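Particle-associated lyase (Acinetobacter bacteriophage AP22, PDB 4Y9V) probably depolymerises the capsular polysaccharide of Acinetobacter baumannii as a trimeric phage tailspike, cleaving the glycan by a lyase reaction. Local coordinates at residues K452-C463 / V484-V495; L583-S591 / R599-K607. All coordinates share one frame; numbering follows the deposited sequence.

Contact 1 of 2, residues K452-C463 / V484-V495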
loop_
_atom_site.group_PDB
_atom_site.type_symbol
_atom_site.label_atom_id
_atom_site.label_comp_id
_atom_site.label_asym_id
_atom_site.label_seq_id
_atom_site.Cartn_x
_atom_site.Cartn_y
_atom_site.Cartn_z
ATOM N N LYS A 452 10.598 19.327 -19.818
ATOM C CA LYS A 452 10.581 18.018 -20.460
ATOM C C LYS A 452 9.450 17.124 -19.960
ATOM O O LYS A 452 8.934 17.287 -18.868
ATOM C CB LYS A 452 11.865 17.207 -20.200
ATOM C CG LYS A 452 13.139 17.941 -20.667
ATOM C CD LYS A 452 14.390 17.122 -20.518
ATOM C CE LYS A 452 14.760 16.502 -19.188
ATOM N NZ LYS A 452 15.238 17.499 -18.167
ATOM N N VAL A 453 9.136 16.156 -20.836
ATOM C CA VAL A 453 8.227 15.093 -20.519
ATOM C C VAL A 453 8.990 13.762 -20.518
ATOM O O VAL A 453 9.794 13.495 -21.412
ATOM C CB VAL A 453 7.080 15.049 -21.557
ATOM C CG1 VAL A 453 6.169 13.845 -21.334
ATOM C CG2 VAL A 453 6.311 16.354 -21.541
ATOM N N ASN A 454 8.685 12.921 -19.524
ATOM C CA ASN A 454 9.203 11.578 -19.451
ATOM C C ASN A 454 8.024 10.609 -19.261
ATOM O O ASN A 454 7.028 10.961 -18.638
ATOM C CB ASN A 454 10.159 11.383 -18.276
ATOM C CG ASN A 454 11.202 12.470 -18.208
ATOM O OD1 ASN A 454 12.017 12.636 -19.129
ATOM N ND2 ASN A 454 11.190 13.205 -17.127
ATOM N N VAL A 455 8.179 9.371 -19.767
ATOM C CA VAL A 455 7.168 8.339 -19.561
ATOM C C VAL A 455 7.884 7.057 -19.207
ATOM O O VAL A 455 8.888 6.707 -19.832
ATOM C CB VAL A 455 6.285 8.138 -20.836
ATOM C CG1 VAL A 455 5.312 6.989 -20.639
ATOM C CG2 VAL A 455 5.551 9.425 -21.192
ATOM N N HIS A 456 7.389 6.360 -18.177
ATOM C CA HIS A 456 8.026 5.145 -17.648
ATOM C C HIS A 456 6.931 4.136 -17.429
ATOM O O HIS A 456 6.100 4.313 -16.524
ATOM C CB HIS A 456 8.783 5.521 -16.369
ATOM C CG HIS A 456 9.679 4.457 -15.802
ATOM N ND1 HIS A 456 10.557 4.789 -14.804
ATOM C CD2 HIS A 456 9.881 3.171 -16.130
ATOM C CE1 HIS A 456 11.241 3.694 -14.519
ATOM N NE2 HIS A 456 10.863 2.676 -15.292
ATOM N N ILE A 457 6.874 3.098 -18.262
ATOM C CA ILE A 457 5.865 2.054 -18.219
ATOM C C ILE A 457 6.592 0.722 -17.989
ATOM O O ILE A 457 7.467 0.352 -18.749
ATOM C CB ILE A 457 5.015 1.987 -19.504
ATOM C CG1 ILE A 457 4.407 3.322 -19.865
ATOM C CG2 ILE A 457 3.973 0.910 -19.354
ATOM C CD1 ILE A 457 3.606 3.343 -21.153
ATOM N N THR A 458 6.253 0.070 -16.872
ATOM C CA THR A 458 7.070 -1.020 -16.382
ATOM C C THR A 458 6.245 -1.913 -15.458
ATOM O O THR A 458 5.024 -1.752 -15.333
ATOM C CB THR A 458 8.325 -0.416 -15.695
ATOM O OG1 THR A 458 9.287 -1.449 -15.485
ATOM C CG2 THR A 458 8.018 0.299 -14.397
ATOM N N GLY A 459 6.920 -2.844 -14.777
ATOM C CA GLY A 459 6.267 -3.571 -13.710
ATOM C C GLY A 459 5.366 -4.688 -14.122
ATOM O O GLY A 459 4.554 -5.159 -13.328
ATOM N N GLY A 460 5.456 -5.124 -15.399
ATOM C CA GLY A 460 4.661 -6.264 -15.818
ATOM C C GLY A 460 3.193 -5.953 -15.972
ATOM O O GLY A 460 2.356 -6.852 -15.852
ATOM N N VAL A 461 2.865 -4.705 -16.264
ATOM C CA VAL A 461 1.498 -4.328 -16.565
ATOM C C VAL A 461 1.000 -5.140 -17.755
ATOM O O VAL A 461 1.700 -5.265 -18.776
ATOM C CB VAL A 461 1.381 -2.817 -16.807
ATOM C CG1 VAL A 461 2.312 -2.288 -17.903
ATOM C CG2 VAL A 461 -0.078 -2.428 -17.105
ATOM N N SER A 462 -0.204 -5.675 -17.632
ATOM C CA SER A 462 -0.807 -6.492 -18.666
ATOM C C SER A 462 -1.922 -5.722 -19.361
ATOM O O SER A 462 -2.533 -4.795 -18.818
ATOM C CB SER A 462 -1.368 -7.783 -18.106
ATOM O OG SER A 462 -2.471 -7.529 -17.222
ATOM N N CYS A 463 -2.204 -6.118 -20.600
ATOM C CA CYS A 463 -3.249 -5.514 -21.395
ATOM C C CYS A 463 -3.852 -6.599 -22.257
ATOM O O CYS A 463 -3.124 -7.260 -23.015
ATOM C CB CYS A 463 -2.628 -4.419 -22.297
ATOM S SG CYS A 463 -3.750 -3.727 -23.529
ATOM N N VAL A 484 8.315 18.595 -28.611
ATOM C CA VAL A 484 8.073 18.528 -27.165
ATOM C C VAL A 484 9.327 17.915 -26.556
ATOM O O VAL A 484 9.648 16.778 -26.906
ATOM C CB VAL A 484 6.835 17.695 -26.830
ATOM C CG1 VAL A 484 6.713 17.543 -25.333
ATOM C CG2 VAL A 484 5.585 18.342 -27.441
ATOM N N PRO A 485 10.080 18.612 -25.711
ATOM C CA PRO A 485 11.291 17.997 -25.134
ATOM C C PRO A 485 10.921 16.786 -24.327
ATOM O O PRO A 485 9.982 16.819 -23.521
ATOM C CB PRO A 485 11.853 19.112 -24.244
ATOM C CG PRO A 485 11.276 20.407 -24.792
ATOM C CD PRO A 485 9.873 19.994 -25.196
ATOM N N ILE A 486 11.692 15.690 -24.506
ATOM C CA ILE A 486 11.518 14.441 -23.800
ATOM C C ILE A 486 12.848 14.088 -23.195
ATOM O O ILE A 486 13.867 14.057 -23.908
ATOM C CB ILE A 486 11.007 13.322 -24.742
ATOM C CG1 ILE A 486 9.606 13.661 -25.277
ATOM C CG2 ILE A 486 11.077 11.966 -24.085
ATOM C CD1 ILE A 486 9.220 12.840 -26.470
ATOM N N GLY A 487 12.872 13.758 -21.902
ATOM C CA GLY A 487 14.083 13.275 -21.277
ATOM C C GLY A 487 14.303 11.811 -21.601
ATOM O O GLY A 487 15.215 11.407 -22.308
ATOM N N TYR A 488 13.378 10.991 -21.088
ATOM C CA TYR A 488 13.419 9.573 -21.368
ATOM C C TYR A 488 12.017 9.009 -21.478
ATOM O O TYR A 488 11.058 9.481 -20.871
ATOM C CB TYR A 488 14.210 8.791 -20.281
ATOM C CG TYR A 488 13.661 8.910 -18.889
ATOM C CD1 TYR A 488 14.006 9.977 -18.056
ATOM C CD2 TYR A 488 12.783 7.977 -18.386
ATOM C CE1 TYR A 488 13.505 10.117 -16.801
ATOM C CE2 TYR A 488 12.279 8.081 -17.088
ATOM C CZ TYR A 488 12.648 9.146 -16.309
ATOM O OH TYR A 488 12.172 9.291 -15.026
ATOM N N ILE A 489 11.937 7.927 -22.279
ATOM C CA ILE A 489 10.762 7.067 -22.305
ATOM C C ILE A 489 11.254 5.631 -22.122
ATOM O O ILE A 489 12.074 5.145 -22.893
ATOM C CB ILE A 489 9.897 7.208 -23.558
ATOM C CG1 ILE A 489 9.372 8.646 -23.706
ATOM C CG2 ILE A 489 8.768 6.180 -23.530
ATOM C CD1 ILE A 489 8.665 8.929 -25.008
ATOM N N ILE A 490 10.748 4.983 -21.065
ATOM C CA ILE A 490 11.035 3.587 -20.792
ATOM C C ILE A 490 9.733 2.805 -20.923
ATOM O O ILE A 490 8.746 3.156 -20.282
ATOM C CB ILE A 490 11.605 3.432 -19.363
ATOM C CG1 ILE A 490 12.962 4.123 -19.261
ATOM C CG2 ILE A 490 11.651 1.981 -18.937
ATOM C CD1 ILE A 490 13.471 4.235 -17.821
ATOM N N VAL A 491 9.731 1.784 -21.778
ATOM C CA VAL A 491 8.615 0.831 -21.902
ATOM C C VAL A 491 9.291 -0.528 -21.937
ATOM O O VAL A 491 9.587 -1.055 -23.012
ATOM C CB VAL A 491 7.726 1.090 -23.106
ATOM C CG1 VAL A 491 6.551 0.113 -23.104
ATOM C CG2 VAL A 491 7.223 2.537 -23.157
ATOM N N ASP A 492 9.596 -1.075 -20.741
ATOM C CA ASP A 492 10.557 -2.179 -20.641
ATOM C C ASP A 492 9.957 -3.511 -20.163
ATOM O O ASP A 492 10.662 -4.520 -20.283
ATOM C CB ASP A 492 11.746 -1.806 -19.788
ATOM C CG ASP A 492 11.407 -1.553 -18.338
ATOM O OD1 ASP A 492 10.239 -1.483 -17.995
ATOM O OD2 ASP A 492 12.385 -1.410 -17.534
ATOM N N ASP A 493 8.744 -3.526 -19.662
ATOM C CA ASP A 493 8.180 -4.730 -19.046
ATOM C C ASP A 493 6.653 -4.587 -19.057
ATOM O O ASP A 493 6.048 -4.156 -18.091
ATOM C CB ASP A 493 8.702 -4.946 -17.650
ATOM C CG ASP A 493 8.231 -6.227 -16.995
ATOM O OD1 ASP A 493 7.541 -7.066 -17.659
ATOM O OD2 ASP A 493 8.560 -6.388 -15.775
ATOM N N VAL A 494 6.082 -4.935 -20.212
ATOM C CA VAL A 494 4.657 -4.890 -20.467
ATOM C C VAL A 494 4.276 -6.232 -21.102
ATOM O O VAL A 494 5.130 -6.890 -21.701
ATOM C CB VAL A 494 4.260 -3.723 -21.405
ATOM C CG1 VAL A 494 4.702 -2.389 -20.819
ATOM C CG2 VAL A 494 4.791 -3.896 -22.822
ATOM N N VAL A 495 2.983 -6.568 -21.005
ATOM C CA VAL A 495 2.445 -7.818 -21.512
ATOM C C VAL A 495 1.179 -7.533 -22.320
ATOM O O VAL A 495 0.174 -7.103 -21.767
ATOM C CB VAL A 495 2.159 -8.813 -20.354
ATOM C CG1 VAL A 495 1.751 -10.163 -20.938
ATOM C CG2 VAL A 495 3.335 -8.938 -19.387
HETATM O O HOH W 1 12.352 0.294 -15.379
HETATM O O HOH W 2 10.814 7.404 -13.820
HETATM O O HOH W 3 9.460 -4.348 -14.342
#

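Contact 2 of 2, residues L583-S591 / R599-K607. Unlike the reference sequence in segment 599-607: Ile602 (reference Val). With SO4 (sulfate ion), chain L.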
loop_
_atom_site.group_PDB
_atom_site.type_symbol
_atom_site.label_atom_id
_atom_site.label_comp_id
_atom_site.label_asym_id
_atom_site.label_seq_id
_atom_site.Cartn_x
_atom_site.Cartn_y
_atom_site.Cartn_z
ATOM N N LEU A 583 37.926 -25.077 -43.380
ATOM C CA LEU A 583 36.733 -25.726 -42.851
ATOM C C LEU A 583 35.562 -24.742 -42.944
ATOM O O LEU A 583 35.697 -23.565 -42.635
ATOM C CB LEU A 583 36.950 -26.100 -41.410
ATOM C CG LEU A 583 38.002 -27.204 -41.206
ATOM C CD1 LEU A 583 38.684 -27.057 -39.878
ATOM C CD2 LEU A 583 37.398 -28.584 -41.457
ATOM N N ARG A 584 34.405 -25.272 -43.387
ATOM C CA ARG A 584 33.175 -24.498 -43.434
ATOM C C ARG A 584 32.680 -24.195 -42.008
ATOM O O ARG A 584 32.616 -25.096 -41.187
ATOM C CB ARG A 584 32.126 -25.312 -44.178
ATOM C CG ARG A 584 30.810 -24.570 -44.400
ATOM C CD ARG A 584 29.841 -25.376 -45.205
ATOM N NE ARG A 584 30.248 -25.650 -46.583
ATOM C CZ ARG A 584 30.811 -26.779 -47.023
ATOM N NH1 ARG A 584 31.162 -27.787 -46.207
ATOM N NH2 ARG A 584 31.072 -26.894 -48.311
ATOM N N THR A 585 32.311 -22.918 -41.817
ATOM C CA THR A 585 31.717 -22.517 -40.532
ATOM C C THR A 585 30.547 -21.582 -40.824
ATOM O O THR A 585 30.493 -20.930 -41.879
ATOM C CB THR A 585 32.671 -21.868 -39.543
ATOM O OG1 THR A 585 32.898 -20.590 -40.085
ATOM C CG2 THR A 585 34.002 -22.577 -39.398
ATOM N N PRO A 586 29.581 -21.515 -39.898
ATOM C CA PRO A 586 28.401 -20.669 -40.101
ATOM C C PRO A 586 28.554 -19.304 -39.441
ATOM O O PRO A 586 28.367 -19.166 -38.231
ATOM C CB PRO A 586 27.335 -21.487 -39.375
ATOM C CG PRO A 586 28.052 -22.130 -38.232
ATOM C CD PRO A 586 29.393 -22.459 -38.791
ATOM N N THR A 587 28.900 -18.238 -40.189
ATOM C CA THR A 587 29.026 -16.926 -39.547
ATOM C C THR A 587 27.639 -16.326 -39.332
ATOM O O THR A 587 26.921 -16.082 -40.310
ATOM C CB THR A 587 29.862 -15.984 -40.426
ATOM O OG1 THR A 587 31.197 -16.486 -40.562
ATOM C CG2 THR A 587 29.925 -14.584 -39.799
ATOM N N PRO A 588 27.244 -16.072 -38.086
ATOM C CA PRO A 588 25.898 -15.552 -37.838
ATOM C C PRO A 588 25.856 -14.033 -38.038
ATOM O O PRO A 588 26.778 -13.339 -37.593
ATOM C CB PRO A 588 25.654 -15.915 -36.361
ATOM C CG PRO A 588 27.053 -15.832 -35.732
ATOM C CD PRO A 588 27.994 -16.327 -36.835
ATOM N N VAL A 589 24.788 -13.551 -38.650
ATOM C CA VAL A 589 24.587 -12.138 -38.893
ATOM C C VAL A 589 23.124 -11.785 -38.782
ATOM O O VAL A 589 22.246 -12.640 -38.949
ATOM C CB VAL A 589 25.089 -11.689 -40.301
ATOM C CG1 VAL A 589 26.551 -12.089 -40.506
ATOM C CG2 VAL A 589 24.220 -12.278 -41.423
ATOM N N ASN A 590 22.830 -10.490 -38.574
ATOM C CA ASN A 590 21.482 -9.990 -38.820
ATOM C C ASN A 590 21.461 -9.339 -40.207
ATOM O O ASN A 590 22.126 -8.337 -40.462
ATOM C CB ASN A 590 20.994 -8.993 -37.768
ATOM C CG ASN A 590 19.536 -8.695 -38.051
ATOM O OD1 ASN A 590 18.740 -9.608 -38.263
ATOM N ND2 ASN A 590 19.197 -7.407 -38.054
ATOM N N SER A 591 20.707 -9.957 -41.125
ATOM C CA SER A 591 20.727 -9.519 -42.514
ATOM C C SER A 591 19.846 -8.316 -42.823
ATOM O O SER A 591 20.091 -7.680 -43.873
ATOM C CB SER A 591 20.393 -10.706 -43.444
ATOM O OG SER A 591 19.030 -11.075 -43.406
ATOM N N ARG A 599 16.102 -10.303 -39.306
ATOM C CA ARG A 599 16.264 -11.396 -40.267
ATOM C C ARG A 599 17.574 -12.098 -40.054
ATOM O O ARG A 599 18.581 -11.861 -40.763
ATOM C CB ARG A 599 16.105 -10.915 -41.722
ATOM C CG ARG A 599 15.949 -12.113 -42.659
ATOM C CD ARG A 599 15.834 -11.663 -44.133
ATOM N NE ARG A 599 15.534 -12.832 -44.936
ATOM C CZ ARG A 599 15.370 -12.798 -46.260
ATOM N NH1 ARG A 599 15.563 -11.701 -46.936
ATOM N NH2 ARG A 599 15.020 -13.899 -46.873
ATOM N N PRO A 600 17.639 -13.022 -39.085
ATOM C CA PRO A 600 18.875 -13.764 -38.849
ATOM C C PRO A 600 19.283 -14.575 -40.089
ATOM O O PRO A 600 18.441 -15.065 -40.822
ATOM C CB PRO A 600 18.458 -14.713 -37.716
ATOM C CG PRO A 600 17.252 -14.174 -37.148
ATOM C CD PRO A 600 16.552 -13.413 -38.168
ATOM N N ALA A 601 20.597 -14.705 -40.244
ATOM C CA ALA A 601 21.151 -15.476 -41.360
ATOM C C ALA A 601 22.521 -15.996 -40.986
ATOM O O ALA A 601 23.158 -15.522 -40.052
ATOM C CB ALA A 601 21.230 -14.586 -42.610
ATOM N N ILE A 602 22.991 -16.945 -41.804
ATOM C CA ILE A 602 24.371 -17.376 -41.826
ATOM C C ILE A 602 24.997 -16.966 -43.147
ATOM O O ILE A 602 24.398 -17.157 -44.215
ATOM C CB ILE A 602 24.433 -18.958 -41.757
ATOM C CG1 ILE A 602 23.957 -19.440 -40.423
ATOM C CG2 ILE A 602 25.831 -19.457 -42.094
ATOM C CD1 ILE A 602 24.681 -18.635 -39.421
ATOM N N LEU A 603 26.218 -16.451 -43.062
ATOM C CA LEU A 603 27.094 -16.255 -44.225
ATOM C C LEU A 603 28.135 -17.389 -44.194
ATOM O O LEU A 603 28.828 -17.574 -43.185
ATOM C CB LEU A 603 27.766 -14.909 -44.207
ATOM C CG LEU A 603 26.825 -13.696 -44.263
ATOM C CD1 LEU A 603 27.594 -12.413 -44.163
ATOM C CD2 LEU A 603 25.986 -13.684 -45.510
ATOM N N TRP A 604 28.231 -18.133 -45.277
ATOM C CA TRP A 604 29.144 -19.261 -45.368
ATOM C C TRP A 604 30.498 -18.831 -45.916
ATOM O O TRP A 604 30.547 -18.045 -46.891
ATOM C CB TRP A 604 28.558 -20.363 -46.290
ATOM C CG TRP A 604 27.256 -20.892 -45.793
ATOM C CD1 TRP A 604 26.023 -20.645 -46.313
ATOM C CD2 TRP A 604 27.063 -21.770 -44.662
ATOM N NE1 TRP A 604 25.051 -21.305 -45.575
ATOM C CE2 TRP A 604 25.669 -21.984 -44.565
ATOM C CE3 TRP A 604 27.904 -22.354 -43.738
ATOM C CZ2 TRP A 604 25.110 -22.788 -43.554
ATOM C CZ3 TRP A 604 27.371 -23.156 -42.727
ATOM C CH2 TRP A 604 25.973 -23.351 -42.662
ATOM N N ASN A 605 31.566 -19.381 -45.401
ATOM C CA ASN A 605 32.888 -19.181 -46.003
ATOM C C ASN A 605 33.159 -20.100 -47.177
ATOM O O ASN A 605 34.085 -19.835 -47.939
ATOM C CB ASN A 605 34.008 -19.271 -44.947
ATOM C CG ASN A 605 34.059 -20.616 -44.245
ATOM O OD1 ASN A 605 33.044 -21.282 -44.043
ATOM N ND2 ASN A 605 35.268 -21.001 -43.838
ATOM N N LYS A 606 32.418 -21.157 -47.380
ATOM C CA LYS A 606 32.511 -21.891 -48.656
ATOM C C LYS A 606 31.106 -22.480 -48.804
ATOM O O LYS A 606 30.452 -22.952 -47.867
ATOM C CB LYS A 606 33.653 -22.890 -48.746
ATOM C CG LYS A 606 33.565 -23.999 -47.752
ATOM C CD LYS A 606 34.353 -25.201 -48.205
ATOM C CE LYS A 606 34.814 -26.186 -47.186
ATOM N NZ LYS A 606 35.774 -27.219 -47.722
ATOM N N LYS A 607 30.674 -22.433 -50.061
ATOM C CA LYS A 607 29.305 -22.686 -50.421
ATOM C C LYS A 607 28.918 -24.103 -50.000
ATOM O O LYS A 607 29.709 -25.053 -50.014
ATOM C CB LYS A 607 29.017 -22.450 -51.896
ATOM C CG LYS A 607 29.361 -23.449 -52.876
ATOM C CD LYS A 607 28.998 -23.014 -54.299
ATOM C CE LYS A 607 29.657 -24.011 -55.279
ATOM N NZ LYS A 607 29.263 -23.633 -56.641
HETATM S S SO4 L . 15.916 -16.438 -49.488
HETATM O O1 SO4 L . 16.190 -17.070 -50.812
HETATM O O2 SO4 L . 17.159 -16.442 -48.665
HETATM O O3 SO4 L . 14.867 -17.247 -48.781
HETATM O O4 SO4 L . 15.404 -15.031 -49.706
HETATM O O HOH W 4 33.528 -28.384 -49.081
HETATM O O HOH W 5 31.732 -18.483 -42.183
#

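Contact 1 of 2, residues K452-C463 / V484-V495
Strand 453-458 runs parallel to strand 488-491, their axes 4.6 Å apart and only 13° off alignment, and Ile457 N donates to Ile490 O along an almost straight bond of 2.8 Å. Such parallel neighbours are successive rungs of the right-handed parallel beta-helix of pectin lyase-like proteins. The register slips by one residue at a beta bulge between Val453 and Val455. There the side chain of Asn454 stands in for the backbone: its OD1 accepts from Tyr488 N at 2.9 Å, while the amide lies nearly flat over the phenol ring, the planes 12° apart. Tyr488 CG sits between its own N and carbonyl carbon (chi1 60°), which swings the ring back over Asn454, whose CB lies 3.9 Å from the ring centroid. A water joins Tyr488 OH to His456 ND1, and a second bridges His456 NE2 and Asp492 OD2. His456 and Ile490 share a face of the sheet, and Ile490 CD1 lies over the imidazole, 4.0 Å from its centroid, a CH-pi contact. Val455, Ile457, Ile489 and Val491 occupy the other face, where beta-branched residues favour extended backbone; Ile457 CG2 meets Val494 CG1 at 3.7 Å. Where the strand ends, Thr458 OG1 donates to the syn lone pair of Asp492 OD1 (2.7 Å), and Gly459 and Gly460, both at positive phi, turn the chain. A third subunit packs on His456, Tyr488 and Ile490. The buried Asn454, His456 and Tyr488 all have polar partners: the amide replaces a backbone acceptor at the bulge, and the two waters at the imidazole edge would limit its rotation.

Contact 2 of 2, residues L583-S591 / R599-K607
A beta hairpin, strands 586-594 and 597-604, brings Thr587 against Leu603 and Val589 against Ala601 as antiparallel hydrogen-bonded pairs. The axes come within 4.5 Å at 142°, a marked twist. Pro588 and Pro600 fall at non-hydrogen-bonded positions, where the missing N-H costs no bond between the two strands. Near the turn, Ser591 OG, held between its own N and carbonyl carbon, folds back to Arg599 O at 2.8 Å; that carbonyl also accepts from Ser591 N. Asn590 OD1 takes Arg599 N in the carbonyl plane at 2.9 Å. Arg599 NE donates to Ala541 O and NH1 to Ser568 of the third subunit, while NH2 of the extended chain reaches a sulfate ion, probably from the crystallisation liquor, 3.1 Å from its O4; Arg540 binds the same ion.

The hairpin belongs to the Ig-like domain, and its two faces have different neighbours. Pro586, Ile602 and Trp604 point into the domain, where Phe574 and strand 613-623 lie; Ile602 CG2 sits over the centre of the indole, and Pro586 CB touches Trp604 CZ3 at 3.7 Å. Val589 and Leu603 cross at about a right angle, CG1 to CD1 3.8 Å, and pack on Val560 and Pro586 of the third subunit.

Beyond the paired strands, Asn605 works as a two-ended amide: ND2 gives a nearly straight bond to Leu583 O (2.9 Å, 172°), in the amide's own plane, and OD1 receives Thr585 N. The Arg584 chain bends at chi3 (-65°), turning NE to Lys606 O and NH2 to Lys607 O, while the Lys606 methylenes lie over one face of the guanidinium. Arg584 NH1 forms a salt bridge with Glu576, which would offset the charge, and a water links NH2 to Lys606 NZ.

From the N terminus the chain first passes the glycan-binding pocket, partly formed by the beta-helix itself, and continues along the helix to contact 1, which closes a loop of 20 residues, 464-483, and stacks strand 486-496 on the preceding coil. Strand 518-531 pairs next with strand 486-496 and leads on into the C-terminal Ig-like region. There contact 2 closes a tighter loop of seven residues, 592-598, which hold the strand ends and the tight turn of the hairpin. The two closures lie in series, neither nested nor crossed, with centres 37 Å apart and nearest atoms about 19 Å apart. Both touch the third subunit, so each domain shares in building the trimer.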